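Local coordinates for protein pleckstrin homology domain-containing family M member 2 (PDB 3CXB) that is a human host protein that binds the Salmonella effector SifA, here through its PH domain, and probably links to kinesin, at residues L6-A10 against L79-A83; N29-Y33 against L45-M49; P66-Q70 against M89-M93. One frame throughout, in Å; residues are numbered along the deposited sequence.

Contact 1: L6-A10 against L79-A83; sequences LHYKA and LELSA
The carbonyl oxygen His7 O is gripped twice by the strand that runs past it: Ser82 N donates to it at 3.0 Å, a weak bond because the N-H points well off the line to the oxygen, and the CA-H of Leu81 adds a CA-H...O contact, with Leu81 CA 3.2 Å from His7 O. The reciprocal bond is straighter. His7 N gives its hydrogen to Ser82 O at 3.1 Å, so His7 and Ser82 form an antiparallel hydrogen-bonded pair. Tyr8 and Leu81, next along, are a non-hydrogen-bonded pair. Lys9 N also approaches Glu80 O, but the position of that oxygen is uncertain.

The two faces of the sheet differ in character. On the inner one, the methyl Leu6 CD2 lies 3.8 Å from Leu81 CD1, and the second methyl of the same leucine, Leu81 CD2, sits 3.8 Å from Tyr8 CB; the two branches of Leu81 thus touch Leu6 and Tyr8 at once. Tyr8 offers little more than its CB here, since its CG stands between the backbone N and carbonyl carbon (chi1 71°); the ring leads away from strand 79-82, and Tyr8 packs on Leu44. Leu6 continues inward to Phe69 and Trp92. On the outer face His7 and Ser82 meet only through their CB atoms, 4.2 Å apart, and both side chains touch Trp20. Just past the end of strand 2-8, Lys9 CB meets Glu80 CB, 3.7 Å away, while their charged ends stay separated.

The strand axes make an angle of 139°, so the antiparallel strands are strongly twisted against each other, as suits the corner where the first and last strands of a PH domain meet. Backbone bonds fasten this seam and leucines seal its inner side; His7, Lys9 and Glu80 are the more exposed residues, with Trp20 covering His7 and Ser82.

Contact 2: N29-Y33 against L45-M49; sequences NGILY and LSVNM
Leu32 and Val47 carry the polar part of this contact as an antiparallel hydrogen-bonded pair. Leu32 N donates to Val47 O at 3.0 Å and Val47 N returns a bond to Leu32 O at 2.9 Å; with N-H...O angles of 174° and 169°, the two bonds are nearly straight. Leu32 O also receives the CA-H of Ser46, and Leu45 O that of Tyr33, so these carbonyls make softer contacts beside the regular ones.

Apolar contacts gather on the inner face. The side chains of Leu32 and Val47 lie alongside each other and point the same way, Val47 CG2 resting against CB, CG and CD2 of Leu32. The other methyl of the valine, CG1, lies anti to the carbonyl carbon, and this rotation of the side chain brings CG2 against the leucine. From just past the strand end Met49 bends at chi2 (67°) and lays its sulfur across the same leucine, SD 3.8 Å from Leu32 CB. A flexible, unbranched thioether suits this spot, for Met49 also has to reach Leu96 and Ala99 of the C-terminal helix.

The other face is looser and more polar, and serine and asparagine suit its exposure. Ser46 OG lies 4.0 Å from Ile31 CG2 and 4.2 Å from Tyr33 CD2, while Asn48 ND2 stands 4.2 Å from Ile31 CG1. Within its own strand, Ile31 CG2 lies over one face of the Tyr33 ring, near its border.

Two nearly straight bonds hold the register within these segments of the hairpin. What carries the hairpin into the rest of the domain is its apolar side: Leu32 and Met49, already in contact with each other, both go on to meet Leu96, so the same pair of side chains joins strand to strand and hairpin to helix.

Contact 3: P66-Q70 against M89-M93; sequences PHAFQ and MAEWM
Two methionine sulfurs, one helical turn apart, both approach the ring of Phe69, and from the same side of its plane. Met89 SD lies 5.0 Å from the ring centroid of Phe69 and Met93 SD 5.3 Å from it, both oblique, at 55° and 46° from the ring normal. Each is a Met-aromatic contact. The two residues are tied by the helical bond from Met93 N to Met89 O.

Phe69 points toward the helix and brings its flat, polarisable ring within reach of both sulfurs. Its far end, Phe69 CZ, touches Trp92 CB at 3.9 Å; the indole beyond is turned by only 25° from the phenyl plane but displaced far enough that little of one ring lies over the other. The methyl of Met89, CE, lies near the backbone of His67 and Ala68.

Strand 68-70 and helix 89-93 run nearly parallel. Dispersion and soft sulfur-ring attraction, in place of hydrogen bonds, seat the C-terminal helix of the PH fold on its sheet, a joint that depends on shape more than on direction.

How the contacts relate
All three contacts belong to one PH domain: a strongly bent antiparallel sheet with a C-terminal helix against it. Contact 2 joins strands 31-35 and 45-48 at one end of the strand order and is nested along the chain within the long loop that contact 1 closes. Contact 1 joins the first strand to the last; the centres of contacts 1 and 2 are about 15 Å apart. Contacts 1 and 3, with centres about 9 Å apart, cross in sequence: strand 68-73 neighbours strand 79-82, which leads on to helix 86-100. Contacts 2 and 3 fall on opposite sides of the chain's centre, their own centres about 17 Å apart, so the three join one end of the sheet, its middle and the helix around one core.

Contact 1: L6-A10 against L79-A83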
# COMPACT_ATOMS: atom_id res chain seq x y z
N LEU B 6 7.71 3.33 1.19
CA LEU B 6 6.73 3.94 0.29
C LEU B 6 6.08 5.12 1.00
O LEU B 6 6.51 5.51 2.08
CB LEU B 6 5.64 2.92 -0.09
CG LEU B 6 5.90 1.79 -1.11
CD1 LEU B 6 7.02 0.85 -0.67
CD2 LEU B 6 4.64 0.98 -1.25
N HIS B 7 5.07 5.70 0.37
CA HIS B 7 4.34 6.82 0.96
C HIS B 7 2.87 6.39 0.94
O HIS B 7 2.52 5.42 0.27
CB HIS B 7 4.52 8.10 0.13
CG HIS B 7 5.93 8.59 0.07
ND1 HIS B 7 6.29 9.75 -0.58
CD2 HIS B 7 7.08 8.06 0.56
CE1 HIS B 7 7.60 9.91 -0.49
NE2 HIS B 7 8.10 8.91 0.20
N TYR B 8 2.02 7.08 1.68
CA TYR B 8 0.61 6.72 1.66
C TYR B 8 -0.26 7.89 2.07
O TYR B 8 0.02 8.57 3.05
CB TYR B 8 0.37 5.50 2.58
CG TYR B 8 0.48 5.76 4.07
CD1 TYR B 8 -0.61 6.22 4.80
CD2 TYR B 8 1.68 5.54 4.75
CE1 TYR B 8 -0.52 6.46 6.17
CE2 TYR B 8 1.79 5.78 6.13
CZ TYR B 8 0.68 6.24 6.83
OH TYR B 8 0.77 6.49 8.18
N LYS B 9 -1.31 8.13 1.30
CA LYS B 9 -2.22 9.22 1.59
C LYS B 9 -3.05 8.87 2.80
O LYS B 9 -3.40 9.75 3.59
CB LYS B 9 -3.13 9.48 0.39
CG LYS B 9 -4.18 10.56 0.61
CD LYS B 9 -4.87 10.92 -0.71
CE LYS B 9 -6.01 11.91 -0.53
NZ LYS B 9 -7.07 11.37 0.36
N ALA B 10 -3.34 7.59 2.95
CA ALA B 10 -4.14 7.09 4.06
C ALA B 10 -3.80 7.78 5.38
O ALA B 10 -2.74 8.40 5.51
CB ALA B 10 -3.97 5.57 4.19
N LEU B 79 -5.95 1.42 0.88
CA LEU B 79 -4.64 1.92 1.23
C LEU B 79 -4.04 2.65 0.03
O LEU B 79 -3.74 2.04 -0.99
CB LEU B 79 -3.75 0.74 1.65
CG LEU B 79 -2.27 1.01 1.97
CD1 LEU B 79 -2.16 2.13 2.99
CD2 LEU B 79 -1.61 -0.27 2.47
N GLU B 80 -3.90 3.97 0.12
CA GLU B 80 -3.33 4.72 -1.00
C GLU B 80 -1.82 4.77 -0.85
O GLU B 80 -1.29 5.41 0.06
CB GLU B 80 -3.88 6.14 -1.05
CG GLU B 80 -5.21 6.29 -1.78
CD GLU B 80 -5.09 6.41 -3.29
OE1 GLU B 80 -6.11 6.71 -3.94
OE2 GLU B 80 -3.97 6.21 -3.83
N LEU B 81 -1.12 4.08 -1.74
CA LEU B 81 0.33 4.04 -1.69
C LEU B 81 0.95 4.81 -2.86
O LEU B 81 0.28 5.12 -3.83
CB LEU B 81 0.83 2.59 -1.71
CG LEU B 81 0.43 1.68 -0.55
CD1 LEU B 81 0.89 0.25 -0.83
CD2 LEU B 81 1.04 2.19 0.74
N SER B 82 2.24 5.11 -2.75
CA SER B 82 2.95 5.82 -3.80
C SER B 82 4.42 5.43 -3.77
O SER B 82 5.04 5.45 -2.72
CB SER B 82 2.83 7.33 -3.59
OG SER B 82 3.34 8.02 -4.72
N ALA B 83 4.96 5.06 -4.93
CA ALA B 83 6.36 4.67 -5.01
C ALA B 83 7.18 5.85 -5.50
O ALA B 83 6.65 6.96 -5.65
CB ALA B 83 6.51 3.49 -5.95

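Contact 2: N29-Y33 against L45-M49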
# COMPACT_ATOMS: atom_id res chain seq x y z
N ASN B 29 5.13 -13.85 2.93
CA ASN B 29 4.21 -14.96 2.78
C ASN B 29 3.13 -14.36 1.89
O ASN B 29 3.42 -13.86 0.79
CB ASN B 29 3.64 -15.37 4.14
CG ASN B 29 3.35 -16.85 4.23
OD1 ASN B 29 2.52 -17.29 5.04
ND2 ASN B 29 4.04 -17.64 3.42
N GLY B 30 1.89 -14.38 2.35
CA GLY B 30 0.84 -13.79 1.55
C GLY B 30 0.26 -12.63 2.31
O GLY B 30 -0.81 -12.12 1.96
N ILE B 31 0.96 -12.20 3.35
CA ILE B 31 0.50 -11.10 4.19
C ILE B 31 1.28 -9.80 3.97
O ILE B 31 2.48 -9.79 3.71
CB ILE B 31 0.52 -11.54 5.66
CG1 ILE B 31 -0.40 -12.76 5.80
CG2 ILE B 31 0.15 -10.36 6.56
CD1 ILE B 31 -0.56 -13.30 7.20
N LEU B 32 0.58 -8.69 4.04
CA LEU B 32 1.22 -7.41 3.83
C LEU B 32 1.17 -6.60 5.10
O LEU B 32 0.09 -6.37 5.67
CB LEU B 32 0.49 -6.62 2.73
CG LEU B 32 0.98 -5.19 2.48
CD1 LEU B 32 2.29 -5.22 1.70
CD2 LEU B 32 -0.04 -4.43 1.68
N TYR B 33 2.34 -6.16 5.55
CA TYR B 33 2.40 -5.37 6.76
C TYR B 33 2.85 -3.96 6.44
O TYR B 33 3.69 -3.76 5.56
CB TYR B 33 3.37 -5.99 7.75
CG TYR B 33 3.25 -7.49 7.89
CD1 TYR B 33 3.70 -8.34 6.90
CD2 TYR B 33 2.73 -8.05 9.05
CE1 TYR B 33 3.64 -9.72 7.05
CE2 TYR B 33 2.66 -9.42 9.21
CZ TYR B 33 3.12 -10.25 8.20
OH TYR B 33 3.07 -11.61 8.33
N LEU B 45 -0.77 -1.24 9.90
CA LEU B 45 -1.80 -1.98 9.19
C LEU B 45 -1.30 -3.32 8.71
O LEU B 45 -0.17 -3.45 8.25
CB LEU B 45 -2.29 -1.20 7.98
CG LEU B 45 -3.08 -2.05 6.97
CD1 LEU B 45 -4.37 -2.51 7.59
CD2 LEU B 45 -3.38 -1.23 5.72
N SER B 46 -2.16 -4.32 8.79
CA SER B 46 -1.80 -5.65 8.37
C SER B 46 -2.96 -6.21 7.55
O SER B 46 -4.09 -6.25 8.02
CB SER B 46 -1.56 -6.51 9.60
OG SER B 46 -1.44 -7.87 9.26
N VAL B 47 -2.68 -6.63 6.31
CA VAL B 47 -3.74 -7.15 5.46
C VAL B 47 -3.45 -8.53 4.91
O VAL B 47 -2.37 -8.80 4.41
CB VAL B 47 -4.00 -6.25 4.25
CG1 VAL B 47 -4.70 -4.98 4.68
CG2 VAL B 47 -2.70 -5.91 3.59
N ASN B 48 -4.45 -9.40 4.99
CA ASN B 48 -4.29 -10.73 4.47
C ASN B 48 -4.63 -10.71 2.99
O ASN B 48 -5.80 -10.79 2.60
CB ASN B 48 -5.20 -11.71 5.21
CG ASN B 48 -5.05 -13.13 4.71
OD1 ASN B 48 -5.82 -14.02 5.08
ND2 ASN B 48 -4.04 -13.37 3.87
N MET B 49 -3.60 -10.56 2.17
CA MET B 49 -3.75 -10.57 0.72
C MET B 49 -4.24 -11.98 0.36
O MET B 49 -3.82 -12.98 0.96
CB MET B 49 -2.39 -10.33 0.08
CG MET B 49 -2.23 -9.04 -0.65
SD MET B 49 -2.28 -7.56 0.34
CE MET B 49 -2.71 -6.45 -0.95

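Contact 3: P66-Q70 against M89-M93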
# COMPACT_ATOMS: atom_id res chain seq x y z
N PRO B 66 2.76 11.05 -8.62
CA PRO B 66 3.31 10.04 -9.53
C PRO B 66 3.55 8.67 -8.91
O PRO B 66 3.94 8.56 -7.74
CB PRO B 66 4.61 10.69 -10.00
CG PRO B 66 5.02 11.50 -8.83
CD PRO B 66 3.72 12.15 -8.42
N HIS B 67 3.31 7.62 -9.70
CA HIS B 67 3.51 6.24 -9.27
C HIS B 67 2.58 5.80 -8.14
O HIS B 67 2.99 5.07 -7.24
CB HIS B 67 4.96 6.05 -8.83
CG HIS B 67 5.95 6.79 -9.66
ND1 HIS B 67 6.18 6.50 -10.99
CD2 HIS B 67 6.77 7.83 -9.36
CE1 HIS B 67 7.10 7.33 -11.47
NE2 HIS B 67 7.46 8.15 -10.50
N ALA B 68 1.32 6.23 -8.18
CA ALA B 68 0.36 5.88 -7.14
C ALA B 68 -0.52 4.67 -7.45
O ALA B 68 -0.98 4.49 -8.57
CB ALA B 68 -0.51 7.06 -6.83
N PHE B 69 -0.76 3.85 -6.43
CA PHE B 69 -1.60 2.66 -6.56
C PHE B 69 -2.34 2.39 -5.25
O PHE B 69 -1.97 2.92 -4.20
CB PHE B 69 -0.75 1.46 -6.94
CG PHE B 69 0.35 1.15 -5.95
CD1 PHE B 69 0.17 0.18 -4.96
CD2 PHE B 69 1.58 1.81 -6.03
CE1 PHE B 69 1.20 -0.14 -4.08
CE2 PHE B 69 2.62 1.51 -5.15
CZ PHE B 69 2.43 0.53 -4.17
N GLN B 70 -3.37 1.56 -5.31
CA GLN B 70 -4.14 1.29 -4.11
C GLN B 70 -4.44 -0.18 -3.85
O GLN B 70 -4.47 -1.00 -4.76
CB GLN B 70 -5.43 2.09 -4.18
CG GLN B 70 -6.23 1.79 -5.42
CD GLN B 70 -7.38 2.75 -5.67
OE1 GLN B 70 -8.31 2.43 -6.41
NE2 GLN B 70 -7.31 3.95 -5.07
N MET B 89 6.90 0.70 -8.49
CA MET B 89 5.47 0.57 -8.36
C MET B 89 4.97 -0.62 -9.18
O MET B 89 4.16 -1.40 -8.70
CB MET B 89 4.79 1.87 -8.79
CG MET B 89 4.11 1.80 -10.11
SD MET B 89 2.38 1.56 -9.87
CE MET B 89 1.75 3.27 -10.21
N ALA B 90 5.47 -0.79 -10.39
CA ALA B 90 5.05 -1.93 -11.20
C ALA B 90 5.49 -3.23 -10.52
O ALA B 90 4.85 -4.29 -10.67
CB ALA B 90 5.66 -1.83 -12.56
N GLU B 91 6.59 -3.15 -9.79
CA GLU B 91 7.11 -4.32 -9.10
C GLU B 91 6.19 -4.67 -7.94
O GLU B 91 5.87 -5.83 -7.70
CB GLU B 91 8.51 -4.06 -8.58
CG GLU B 91 9.26 -5.35 -8.31
CD GLU B 91 10.69 -5.12 -7.90
OE1 GLU B 91 11.41 -6.12 -7.73
OE2 GLU B 91 11.08 -3.94 -7.75
N TRP B 92 5.75 -3.64 -7.23
CA TRP B 92 4.85 -3.85 -6.12
C TRP B 92 3.54 -4.38 -6.65
O TRP B 92 3.00 -5.38 -6.14
CB TRP B 92 4.59 -2.54 -5.37
CG TRP B 92 5.57 -2.28 -4.27
CD1 TRP B 92 6.49 -1.26 -4.18
CD2 TRP B 92 5.70 -3.04 -3.07
NE1 TRP B 92 7.17 -1.34 -2.99
CE2 TRP B 92 6.71 -2.42 -2.29
CE3 TRP B 92 5.07 -4.18 -2.57
CZ2 TRP B 92 7.09 -2.90 -1.04
CZ3 TRP B 92 5.45 -4.66 -1.33
CH2 TRP B 92 6.45 -4.02 -0.58
N MET B 93 3.03 -3.72 -7.68
CA MET B 93 1.77 -4.09 -8.28
C MET B 93 1.74 -5.56 -8.63
O MET B 93 0.80 -6.27 -8.27
CB MET B 93 1.52 -3.25 -9.53
CG MET B 93 0.06 -3.16 -9.94
SD MET B 93 -0.88 -1.98 -8.95
CE MET B 93 -1.29 -2.88 -7.52